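Glycerol dehydrogenase (Schizosaccharomyces pombe, PDB 1TA9) catalyses the NAD(+)-dependent oxidation of glycerol to dihydroxyacetone, probably with a catalytic zinc ion, and takes part in glycerol assimilation. Local coordinates at residues B[180-185]-B[234-239]; B[205-210]-B[305-310]; B[224-229]-B[296-301]; B[230-235]-B[331-336]. All coordinates share one frame; numbering follows the deposited sequence.

Contact 1 (B[180-185]-B[234-239]); sequences SSDAAT and LSTWVE. With K (potassium ion), chain J.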
loop_
_atom_site.group_PDB
_atom_site.type_symbol
_atom_site.label_atom_id
_atom_site.label_comp_id
_atom_site.label_asym_id
_atom_site.label_seq_id
_atom_site.Cartn_x
_atom_site.Cartn_y
_atom_site.Cartn_z
ATOM N N SER B 180 28.559 18.723 19.857
ATOM C CA SER B 180 28.442 19.634 18.720
ATOM C C SER B 180 29.044 19.215 17.381
ATOM O O SER B 180 28.880 19.921 16.388
ATOM C CB SER B 180 29.001 21.003 19.111
ATOM O OG SER B 180 30.360 20.902 19.493
ATOM N N SER B 181 29.740 18.084 17.348
ATOM C CA SER B 181 30.340 17.582 16.113
ATOM C C SER B 181 30.655 16.107 16.322
ATOM O O SER B 181 30.563 15.605 17.442
ATOM C CB SER B 181 31.632 18.337 15.782
ATOM O OG SER B 181 32.737 17.797 16.495
ATOM N N ASP B 182 31.024 15.411 15.253
ATOM C CA ASP B 182 31.353 13.991 15.363
ATOM C C ASP B 182 32.860 13.754 15.291
ATOM O O ASP B 182 33.313 12.682 14.890
ATOM C CB ASP B 182 30.647 13.182 14.263
ATOM C CG ASP B 182 30.864 13.760 12.874
ATOM O OD1 ASP B 182 31.906 14.411 12.661
ATOM O OD2 ASP B 182 29.999 13.555 11.988
ATOM N N ALA B 183 33.639 14.750 15.701
ATOM C CA ALA B 183 35.094 14.633 15.661
ATOM C C ALA B 183 35.671 13.695 16.723
ATOM O O ALA B 183 36.725 13.092 16.520
ATOM C CB ALA B 183 35.725 16.014 15.803
ATOM N N ALA B 184 34.973 13.569 17.846
ATOM C CA ALA B 184 35.437 12.744 18.958
ATOM C C ALA B 184 36.007 11.364 18.615
ATOM O O ALA B 184 37.131 11.039 18.986
ATOM C CB ALA B 184 34.309 12.599 19.989
ATOM N N THR B 185 35.241 10.556 17.897
ATOM C CA THR B 185 35.672 9.198 17.572
ATOM C C THR B 185 36.633 9.031 16.406
ATOM O O THR B 185 37.184 7.946 16.224
ATOM C CB THR B 185 34.467 8.307 17.234
ATOM O OG1 THR B 185 33.952 8.694 15.952
ATOM C CG2 THR B 185 33.371 8.453 18.285
ATOM N N LEU B 234 23.496 15.343 10.514
ATOM C CA LEU B 234 22.627 15.284 9.339
ATOM C C LEU B 234 23.376 15.079 8.022
ATOM O O LEU B 234 22.835 14.491 7.086
ATOM C CB LEU B 234 21.781 16.557 9.235
ATOM C CG LEU B 234 20.521 16.607 10.101
ATOM C CD1 LEU B 234 19.913 18.004 10.035
ATOM C CD2 LEU B 234 19.528 15.559 9.617
ATOM N N SER B 235 24.611 15.555 7.933
ATOM C CA SER B 235 25.357 15.397 6.691
ATOM C C SER B 235 25.956 14.002 6.517
ATOM O O SER B 235 26.269 13.593 5.398
ATOM C CB SER B 235 26.474 16.438 6.600
ATOM O OG SER B 235 27.524 16.150 7.499
ATOM N N THR B 236 26.097 13.269 7.616
ATOM C CA THR B 236 26.683 11.936 7.569
ATOM C C THR B 236 26.049 10.995 6.548
ATOM O O THR B 236 26.745 10.465 5.681
ATOM C CB THR B 236 26.635 11.252 8.948
ATOM O OG1 THR B 236 27.366 12.040 9.894
ATOM C CG2 THR B 236 27.253 9.861 8.876
ATOM N N TRP B 237 24.742 10.778 6.647
ATOM C CA TRP B 237 24.076 9.881 5.716
ATOM C C TRP B 237 24.193 10.399 4.285
ATOM O O TRP B 237 24.473 9.633 3.364
ATOM C CB TRP B 237 22.597 9.716 6.083
ATOM C CG TRP B 237 21.858 8.780 5.171
ATOM C CD1 TRP B 237 21.902 7.412 5.180
ATOM C CD2 TRP B 237 20.984 9.146 4.100
ATOM N NE1 TRP B 237 21.106 6.907 4.178
ATOM C CE2 TRP B 237 20.530 7.950 3.500
ATOM C CE3 TRP B 237 20.539 10.372 3.586
ATOM C CZ2 TRP B 237 19.650 7.944 2.411
ATOM C CZ3 TRP B 237 19.661 10.365 2.499
ATOM C CH2 TRP B 237 19.229 9.157 1.926
ATOM N N VAL B 238 23.986 11.699 4.097
ATOM C CA VAL B 238 24.068 12.277 2.762
ATOM C C VAL B 238 25.443 12.084 2.135
ATOM O O VAL B 238 25.555 11.594 1.011
ATOM C CB VAL B 238 23.750 13.791 2.770
ATOM C CG1 VAL B 238 24.059 14.388 1.397
ATOM C CG2 VAL B 238 22.279 14.016 3.127
ATOM N N GLU B 239 26.493 12.457 2.860
ATOM C CA GLU B 239 27.840 12.333 2.316
ATOM C C GLU B 239 28.286 10.889 2.143
ATOM O O GLU B 239 28.785 10.518 1.079
ATOM C CB GLU B 239 28.843 13.108 3.182
ATOM C CG GLU B 239 28.556 14.606 3.225
ATOM C CD GLU B 239 29.645 15.406 3.918
ATOM O OE1 GLU B 239 30.646 15.764 3.256
ATOM O OE2 GLU B 239 29.500 15.670 5.129
HETATM K K K J . 29.180 14.468 9.621
HETATM O O HOH W 1 29.539 13.570 7.229
#
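Asp182 and Thr236 face each other across a potassium ion. The carboxylate oxygen OD2 of Asp182 binds potassium at 2.7 Å, and Thr236 OG1 reaches the same ion at 3.0 Å. The two side chains run past one another rather than meeting end on, with 3.7 Å between Asp182 OD2 and Thr236 OG1, so the ion does the joining; Ser302, whose OG hydrogen-bonds to both oxygens, braces the pair. With chi1 at 51°, CG of Asp182 sits in the cleft between its own N and C, and the carboxylate points out of the loop toward helix 223-245. Ser235 OG adds a longer ligand, 3.2 Å from the potassium. Water 1 takes another position, 2.6 Å from the potassium, and donates to Glu239 OE2 at 3.0 Å. Asp232, one turn earlier on that helix, supplies further oxygens, and so the loop following strand 172-176 is fastened to the helical half of an iron-containing alcohol dehydrogenase fold right at its metal site. Asp182 is also a probable substrate-binding residue, and a glycerol molecule lies beside its carboxylate. Farther back the loop draws away from the helix. Ser180 and Ser181 are partly exposed and stay well clear of it; there the loop is shaped by an ST turn, Ala183 N donating to Ser181 OG over 3.3 Å at 164°.

Contact 2 (B[205-210]-B[305-310]); sequences PLNPNL and GFENGG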
loop_
_atom_site.group_PDB
_atom_site.type_symbol
_atom_site.label_atom_id
_atom_site.label_comp_id
_atom_site.label_asym_id
_atom_site.label_seq_id
_atom_site.Cartn_x
_atom_site.Cartn_y
_atom_site.Cartn_z
ATOM N N PRO B 205 47.039 6.564 12.337
ATOM C CA PRO B 205 46.925 5.151 11.974
ATOM C C PRO B 205 45.809 4.399 12.696
ATOM O O PRO B 205 45.272 3.429 12.166
ATOM C CB PRO B 205 48.318 4.603 12.285
ATOM C CG PRO B 205 48.772 5.459 13.421
ATOM C CD PRO B 205 48.331 6.841 12.990
ATOM N N LEU B 206 45.461 4.849 13.897
ATOM C CA LEU B 206 44.403 4.209 14.678
ATOM C C LEU B 206 43.455 5.259 15.252
ATOM O O LEU B 206 43.808 6.433 15.346
ATOM C CB LEU B 206 45.011 3.397 15.827
ATOM C CG LEU B 206 45.975 2.261 15.466
ATOM C CD1 LEU B 206 46.742 1.830 16.709
ATOM C CD2 LEU B 206 45.202 1.097 14.872
ATOM N N ASN B 207 42.251 4.831 15.628
ATOM C CA ASN B 207 41.261 5.736 16.215
ATOM C C ASN B 207 41.549 5.909 17.695
ATOM O O ASN B 207 42.277 5.113 18.282
ATOM C CB ASN B 207 39.847 5.153 16.098
ATOM C CG ASN B 207 39.303 5.210 14.692
ATOM O OD1 ASN B 207 39.779 4.514 13.799
ATOM N ND2 ASN B 207 38.293 6.047 14.487
ATOM N N PRO B 208 40.986 6.960 18.318
ATOM C CA PRO B 208 41.220 7.157 19.750
ATOM C C PRO B 208 40.733 5.862 20.392
ATOM O O PRO B 208 39.823 5.217 19.867
ATOM C CB PRO B 208 40.318 8.339 20.086
ATOM C CG PRO B 208 40.350 9.141 18.818
ATOM C CD PRO B 208 40.224 8.084 17.743
ATOM N N ASN B 209 41.317 5.482 21.520
ATOM C CA ASN B 209 40.939 4.229 22.152
ATOM C C ASN B 209 39.584 4.227 22.846
ATOM O O ASN B 209 38.834 3.255 22.746
ATOM C CB ASN B 209 42.043 3.806 23.115
ATOM C CG ASN B 209 43.401 3.765 22.439
ATOM O OD1 ASN B 209 44.002 4.807 22.162
ATOM N ND2 ASN B 209 43.880 2.565 22.146
ATOM N N LEU B 210 39.269 5.313 23.540
ATOM C CA LEU B 210 37.998 5.417 24.241
ATOM C C LEU B 210 37.377 6.796 24.103
ATOM O O LEU B 210 38.062 7.807 24.250
ATOM C CB LEU B 210 38.186 5.126 25.739
ATOM C CG LEU B 210 37.038 5.512 26.687
ATOM C CD1 LEU B 210 35.844 4.595 26.486
ATOM C CD2 LEU B 210 37.521 5.426 28.134
ATOM N N GLY B 305 29.836 6.417 11.192
ATOM C CA GLY B 305 29.143 6.502 9.917
ATOM C C GLY B 305 29.885 7.298 8.862
ATOM O O GLY B 305 29.854 6.948 7.684
ATOM N N PHE B 306 30.559 8.368 9.269
ATOM C CA PHE B 306 31.293 9.177 8.307
ATOM C C PHE B 306 32.691 8.622 8.020
ATOM O O PHE B 306 33.106 8.554 6.866
ATOM C CB PHE B 306 31.362 10.644 8.779
ATOM C CG PHE B 306 32.656 11.031 9.445
ATOM C CD1 PHE B 306 33.809 11.247 8.693
ATOM C CD2 PHE B 306 32.716 11.200 10.825
ATOM C CE1 PHE B 306 35.002 11.628 9.307
ATOM C CE2 PHE B 306 33.906 11.581 11.446
ATOM C CZ PHE B 306 35.051 11.794 10.684
ATOM N N GLU B 307 33.410 8.200 9.054
ATOM C CA GLU B 307 34.762 7.692 8.843
ATOM C C GLU B 307 34.799 6.377 8.065
ATOM O O GLU B 307 35.721 6.139 7.276
ATOM C CB GLU B 307 35.496 7.535 10.181
ATOM C CG GLU B 307 36.985 7.241 10.018
ATOM C CD GLU B 307 37.767 7.311 11.323
ATOM O OE1 GLU B 307 39.007 7.170 11.274
ATOM O OE2 GLU B 307 37.156 7.502 12.397
ATOM N N ASN B 308 33.801 5.525 8.279
ATOM C CA ASN B 308 33.747 4.254 7.578
ATOM C C ASN B 308 33.073 4.396 6.232
ATOM O O ASN B 308 33.102 3.484 5.402
ATOM C CB ASN B 308 33.061 3.215 8.448
ATOM C CG ASN B 308 33.963 2.748 9.565
ATOM O OD1 ASN B 308 34.989 2.111 9.314
ATOM N ND2 ASN B 308 33.609 3.085 10.800
ATOM N N GLY B 309 32.468 5.562 6.033
ATOM C CA GLY B 309 31.841 5.881 4.768
ATOM C C GLY B 309 32.785 6.924 4.198
ATOM O O GLY B 309 33.874 6.593 3.722
ATOM N N GLY B 310 32.391 8.193 4.276
ATOM C CA GLY B 310 33.258 9.241 3.781
ATOM C C GLY B 310 32.602 10.604 3.726
ATOM O O GLY B 310 31.383 10.727 3.856
#
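In the loop that leads into strand 210-214, Asn207 reaches across to Glu307, near the C-terminal end of helix 289-307. Its amide nitrogen ND2 donates to Glu307 OE2 at 2.8 Å. The bond is bent, 139° at the hydrogen, and the amide and carboxylate planes are turned 36° apart; the donor meets OE2 on its syn side but 34° out of the carboxylate plane. Amide and carboxylate approach one another from the two sides of the contact, and Glu307 can span the distance because its CG is anti to the backbone N and the chain beyond runs extended. Both residues are buried, and this polar pair bridges the parallel-sheet, nucleotide-binding part of the fold and the helical part that follows it. Several neighbours hold it: ND2 of Asn207 also donates to Thr185 O, OD1 is hydrogen-bonded to Thr67 OG1, and Glu307 OE1 to Ser187 OG. With a leucine in place of Asn207, Glu307 OE2 and Thr185 O would probably both lose this donor and remain buried beside a greasy branch. Back along the helix, CB of Glu307 sits 4.2 Å above the Phe306 ring, over its centre. The backbone then turns at Gly309, where a CB would come within 2.9 Å of Gly305 O. Lys71 of the second subunit packs on Asn207, which puts the loop close to a subunit interface.

Contact 3 (B[224-229]-B[296-301]); sequences RFLISG and EANTLM
Asn298, with the largest buried share of this contact, presses its amide against the backbone of Gly229 where helices 289-307 and 223-245 pack in the helical part of the fold. The CA atoms of Gly229 and Asn298 are 5.6 Å apart. Such closeness depends on the glycine, since a CB on Gly229 would fall 2.6 Å from Asn298 ND2; instead ND2 rests 3.3 Å from Gly229 C. With CG of Asn298 anti to the carbonyl carbon (chi1 -76°), the amide is carried across to the other helix. There ND2 makes a weak, bent bond of 3.4 Å to Leu226 O, 128° at the hydrogen, beside its hydrogen bond to Ala179 O in the probable NAD(+)-binding loop. The Leu226 side chain runs roughly perpendicular to that of Asn298, its CD1 against the same nitrogen. Replacing Asn298 by an alanine removes the amide and is likely to leave Ala179 O and Leu226 O without this donor and open a gap against Gly229. At Asn298 the helix widens into a pi-type turn, in which Met301 N donates to Glu296 O. Water 2 joins the helices, donating to Gly229 O at 2.7 Å and to Asn298 O at 2.9 Å.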
loop_
_atom_site.group_PDB
_atom_site.type_symbol
_atom_site.label_atom_id
_atom_site.label_comp_id
_atom_site.label_asym_id
_atom_site.label_seq_id
_atom_site.Cartn_x
_atom_site.Cartn_y
_atom_site.Cartn_z
ATOM N N ARG B 224 22.399 25.296 21.818
ATOM C CA ARG B 224 22.940 25.642 20.506
ATOM C C ARG B 224 24.018 24.610 20.133
ATOM O O ARG B 224 24.169 24.250 18.968
ATOM C CB ARG B 224 23.550 27.050 20.519
ATOM C CG ARG B 224 24.135 27.470 19.180
ATOM C CD ARG B 224 24.953 28.762 19.257
ATOM N NE ARG B 224 25.572 29.061 17.964
ATOM C CZ ARG B 224 26.516 29.975 17.766
ATOM N NH1 ARG B 224 26.972 30.701 18.781
ATOM N NH2 ARG B 224 27.009 30.161 16.549
ATOM N N PHE B 225 24.756 24.126 21.129
ATOM C CA PHE B 225 25.807 23.135 20.888
ATOM C C PHE B 225 25.250 21.814 20.352
ATOM O O PHE B 225 25.788 21.241 19.400
ATOM C CB PHE B 225 26.592 22.868 22.176
ATOM C CG PHE B 225 27.543 23.969 22.547
ATOM C CD1 PHE B 225 28.764 24.100 21.889
ATOM C CD2 PHE B 225 27.213 24.885 23.539
ATOM C CE1 PHE B 225 29.646 25.132 22.214
ATOM C CE2 PHE B 225 28.086 25.925 23.873
ATOM C CZ PHE B 225 29.303 26.047 23.209
ATOM N N LEU B 226 24.184 21.324 20.975
ATOM C CA LEU B 226 23.563 20.072 20.545
ATOM C C LEU B 226 23.056 20.214 19.116
ATOM O O LEU B 226 23.215 19.308 18.298
ATOM C CB LEU B 226 22.388 19.703 21.462
ATOM C CG LEU B 226 21.622 18.426 21.078
ATOM C CD1 LEU B 226 22.502 17.211 21.344
ATOM C CD2 LEU B 226 20.332 18.319 21.879
ATOM N N ILE B 227 22.440 21.357 18.827
ATOM C CA ILE B 227 21.900 21.620 17.503
ATOM C C ILE B 227 23.011 21.623 16.459
ATOM O O ILE B 227 22.822 21.141 15.344
ATOM C CB ILE B 227 21.127 22.955 17.486
ATOM C CG1 ILE B 227 19.863 22.805 18.338
ATOM C CG2 ILE B 227 20.768 23.342 16.054
ATOM C CD1 ILE B 227 19.105 24.092 18.599
ATOM N N SER B 228 24.170 22.159 16.821
ATOM C CA SER B 228 25.295 22.173 15.900
ATOM C C SER B 228 25.684 20.721 15.602
ATOM O O SER B 228 25.999 20.371 14.468
ATOM C CB SER B 228 26.478 22.910 16.522
ATOM O OG SER B 228 27.610 22.808 15.684
ATOM N N GLY B 229 25.652 19.882 16.633
ATOM C CA GLY B 229 25.978 18.480 16.455
ATOM C C GLY B 229 24.954 17.774 15.584
ATOM O O GLY B 229 25.279 16.823 14.880
ATOM N N GLU B 296 24.167 9.897 21.248
ATOM C CA GLU B 296 24.799 8.755 20.589
ATOM C C GLU B 296 24.855 8.980 19.075
ATOM O O GLU B 296 25.858 8.682 18.435
ATOM C CB GLU B 296 24.056 7.436 20.874
ATOM C CG GLU B 296 24.811 6.236 20.292
ATOM C CD GLU B 296 24.001 4.954 20.205
ATOM O OE1 GLU B 296 24.344 4.118 19.339
ATOM O OE2 GLU B 296 23.045 4.764 20.988
ATOM N N ALA B 297 23.779 9.507 18.500
ATOM C CA ALA B 297 23.743 9.756 17.062
ATOM C C ALA B 297 24.780 10.802 16.649
ATOM O O ALA B 297 25.474 10.643 15.642
ATOM C CB ALA B 297 22.348 10.216 16.644
ATOM N N ASN B 298 24.883 11.866 17.437
ATOM C CA ASN B 298 25.823 12.943 17.152
ATOM C C ASN B 298 27.280 12.537 17.314
ATOM O O ASN B 298 28.160 13.085 16.653
ATOM C CB ASN B 298 25.565 14.133 18.086
ATOM C CG ASN B 298 24.353 14.946 17.686
ATOM O OD1 ASN B 298 23.598 14.564 16.793
ATOM N ND2 ASN B 298 24.159 16.077 18.355
ATOM N N THR B 299 27.532 11.587 18.204
ATOM C CA THR B 299 28.897 11.169 18.495
ATOM C C THR B 299 29.311 9.830 17.901
ATOM O O THR B 299 30.149 9.780 17.002
ATOM C CB THR B 299 29.118 11.128 20.020
ATOM O OG1 THR B 299 28.450 12.247 20.622
ATOM C CG2 THR B 299 30.603 11.216 20.348
ATOM N N LEU B 300 28.730 8.746 18.399
ATOM C CA LEU B 300 29.083 7.415 17.906
ATOM C C LEU B 300 28.622 7.122 16.482
ATOM O O LEU B 300 29.438 6.792 15.615
ATOM C CB LEU B 300 28.527 6.337 18.843
ATOM C CG LEU B 300 28.804 4.875 18.472
ATOM C CD1 LEU B 300 30.300 4.586 18.534
ATOM C CD2 LEU B 300 28.048 3.966 19.426
ATOM N N MET B 301 27.321 7.243 16.231
ATOM C CA MET B 301 26.789 6.946 14.903
ATOM C C MET B 301 27.349 7.849 13.809
ATOM O O MET B 301 27.846 7.374 12.784
ATOM C CB MET B 301 25.263 7.030 14.915
ATOM C CG MET B 301 24.592 6.018 15.831
ATOM S SD MET B 301 22.810 6.221 15.784
ATOM C CE MET B 301 22.412 6.478 17.545
HETATM O O HOH W 2 27.642 15.511 15.245
#

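Contact 4 (B[230-235]-B[331-336]); sequences IGDALS and LMHGEK. With ZN (zinc ion), chain I; K (potassium ion), chain J.
The imidazole of His333 and the carboxylate of Asp232 stand almost perpendicular, their planes 88° apart. OD1 of Asp232 lies in the ring plane at its edge, 3.5 Å from His333 CD2, while His318 meets the ring in an edge-to-face contact. Both groups turn toward the same zinc ion: His333 NE2 binds zinc at 2.2 Å, as does Asp232 OD2, with OD1 of that carboxylate farther off at 2.6 Å from the zinc. CG of His333 is anti to the backbone N (chi1 -179°), bringing the ring from the first turn of its helix over to the metal. OD2 of Asp232 is shared, since it also makes a long 3.3 Å approach to the potassium, which the carbonyl Asp232 O binds at 2.8 Å. The two helix backbones touch at glycines: Gly231 CA is 3.7 Å from Gly334 O, where a side chain on Gly231 would clash. Glu335 OE1 accepts a nearly straight bond (176°) from Met332 N, the N-cap residue, which probably helps to hold the start of that helix. His315 completes the protein ligands of the zinc, giving the Asp-His-His metal site of zinc-dependent members of the iron-containing alcohol dehydrogenase family.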
loop_
_atom_site.group_PDB
_atom_site.type_symbol
_atom_site.label_atom_id
_atom_site.label_comp_id
_atom_site.label_asym_id
_atom_site.label_seq_id
_atom_site.Cartn_x
_atom_site.Cartn_y
_atom_site.Cartn_z
ATOM N N ILE B 230 23.704 18.218 15.648
ATOM C CA ILE B 230 22.648 17.621 14.832
ATOM C C ILE B 230 22.927 18.006 13.381
ATOM O O ILE B 230 22.770 17.197 12.462
ATOM C CB ILE B 230 21.251 18.141 15.267
ATOM C CG1 ILE B 230 20.885 17.535 16.625
ATOM C CG2 ILE B 230 20.199 17.813 14.204
ATOM C CD1 ILE B 230 19.630 18.120 17.256
ATOM N N GLY B 231 23.356 19.248 13.186
ATOM C CA GLY B 231 23.666 19.718 11.849
ATOM C C GLY B 231 24.792 18.906 11.242
ATOM O O GLY B 231 24.765 18.563 10.057
ATOM N N ASP B 232 25.789 18.588 12.058
ATOM C CA ASP B 232 26.917 17.805 11.585
ATOM C C ASP B 232 26.441 16.373 11.327
ATOM O O ASP B 232 26.779 15.770 10.311
ATOM C CB ASP B 232 28.036 17.803 12.633
ATOM C CG ASP B 232 29.390 17.461 12.036
ATOM O OD1 ASP B 232 30.328 17.150 12.801
ATOM O OD2 ASP B 232 29.515 17.517 10.797
ATOM N N ALA B 233 25.637 15.839 12.241
ATOM C CA ALA B 233 25.136 14.474 12.101
ATOM C C ALA B 233 24.247 14.304 10.860
ATOM O O ALA B 233 24.247 13.244 10.225
ATOM C CB ALA B 233 24.374 14.067 13.364
ATOM N N LEU B 234 23.496 15.343 10.514
ATOM C CA LEU B 234 22.627 15.284 9.339
ATOM C C LEU B 234 23.376 15.079 8.022
ATOM O O LEU B 234 22.835 14.491 7.086
ATOM C CB LEU B 234 21.781 16.557 9.235
ATOM C CG LEU B 234 20.521 16.607 10.101
ATOM C CD1 LEU B 234 19.913 18.004 10.035
ATOM C CD2 LEU B 234 19.528 15.559 9.617
ATOM N N SER B 235 24.611 15.555 7.933
ATOM C CA SER B 235 25.357 15.397 6.691
ATOM C C SER B 235 25.956 14.002 6.517
ATOM O O SER B 235 26.269 13.593 5.398
ATOM C CB SER B 235 26.474 16.438 6.600
ATOM O OG SER B 235 27.524 16.150 7.499
ATOM N N LEU B 331 29.948 31.303 13.424
ATOM C CA LEU B 331 29.150 30.107 13.162
ATOM C C LEU B 331 29.836 28.861 13.707
ATOM O O LEU B 331 31.059 28.736 13.639
ATOM C CB LEU B 331 28.930 29.935 11.655
ATOM C CG LEU B 331 28.000 30.928 10.955
ATOM C CD1 LEU B 331 28.229 30.871 9.451
ATOM C CD2 LEU B 331 26.544 30.601 11.290
ATOM N N MET B 332 29.051 27.944 14.259
ATOM C CA MET B 332 29.607 26.697 14.772
ATOM C C MET B 332 29.750 25.748 13.590
ATOM O O MET B 332 29.094 25.920 12.562
ATOM C CB MET B 332 28.681 26.065 15.813
ATOM C CG MET B 332 28.607 26.809 17.134
ATOM S SD MET B 332 27.687 25.864 18.345
ATOM C CE MET B 332 27.833 26.928 19.811
ATOM N N HIS B 333 30.598 24.740 13.749
ATOM C CA HIS B 333 30.839 23.764 12.697
ATOM C C HIS B 333 29.568 23.182 12.079
ATOM O O HIS B 333 29.400 23.201 10.857
ATOM C CB HIS B 333 31.692 22.620 13.234
ATOM C CG HIS B 333 32.003 21.579 12.209
ATOM N ND1 HIS B 333 32.801 21.833 11.114
ATOM C CD2 HIS B 333 31.595 20.294 12.089
ATOM C CE1 HIS B 333 32.871 20.749 10.363
ATOM N NE2 HIS B 333 32.147 19.802 10.932
ATOM N N GLY B 334 28.687 22.656 12.925
ATOM C CA GLY B 334 27.452 22.064 12.441
ATOM C C GLY B 334 26.503 23.023 11.742
ATOM O O GLY B 334 25.738 22.618 10.863
ATOM N N GLU B 335 26.529 24.290 12.136
ATOM C CA GLU B 335 25.659 25.283 11.522
ATOM C C GLU B 335 26.084 25.471 10.072
ATOM O O GLU B 335 25.248 25.620 9.182
ATOM C CB GLU B 335 25.735 26.596 12.314
ATOM C CG GLU B 335 25.458 26.355 13.801
ATOM C CD GLU B 335 25.584 27.592 14.674
ATOM O OE1 GLU B 335 26.402 28.476 14.351
ATOM O OE2 GLU B 335 24.877 27.657 15.703
ATOM N N LYS B 336 27.388 25.443 9.834
ATOM C CA LYS B 336 27.907 25.586 8.482
ATOM C C LYS B 336 27.695 24.292 7.694
ATOM O O LYS B 336 27.313 24.327 6.527
ATOM C CB LYS B 336 29.399 25.946 8.523
ATOM C CG LYS B 336 29.672 27.371 9.008
ATOM C CD LYS B 336 31.167 27.675 9.106
ATOM C CE LYS B 336 31.838 26.871 10.211
ATOM N NZ LYS B 336 33.278 27.231 10.375
HETATM ZN ZN ZN I . 31.730 17.611 10.621
HETATM K K K J . 29.180 14.468 9.621
HETATM O O HOH W 1 29.539 13.570 7.229
#

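From the N terminus, contact 1 closes the chain between 180-185 and 234-239 on helix 223-245. Before it closes, contacts 2, 3 and 4 have all started, at 205-210, 224-229 and 230-235. Contact 3 ends on helix 289-307, wholly within the span of contact 2, which ends farther down the same helix. Contact 4 ends last, at 331-336, and crosses both; contact 1 crosses contacts 2 and 3 and shares Leu234, Ser235 and the potassium with contact 4. Contacts 1 and 2 join loops of the nucleotide-binding part to helices 223-245 and 289-307; contacts 3 and 4, linked by the Arg224 to Glu335 salt bridge, join helix 223-245 to helices 289-307 and 333-347.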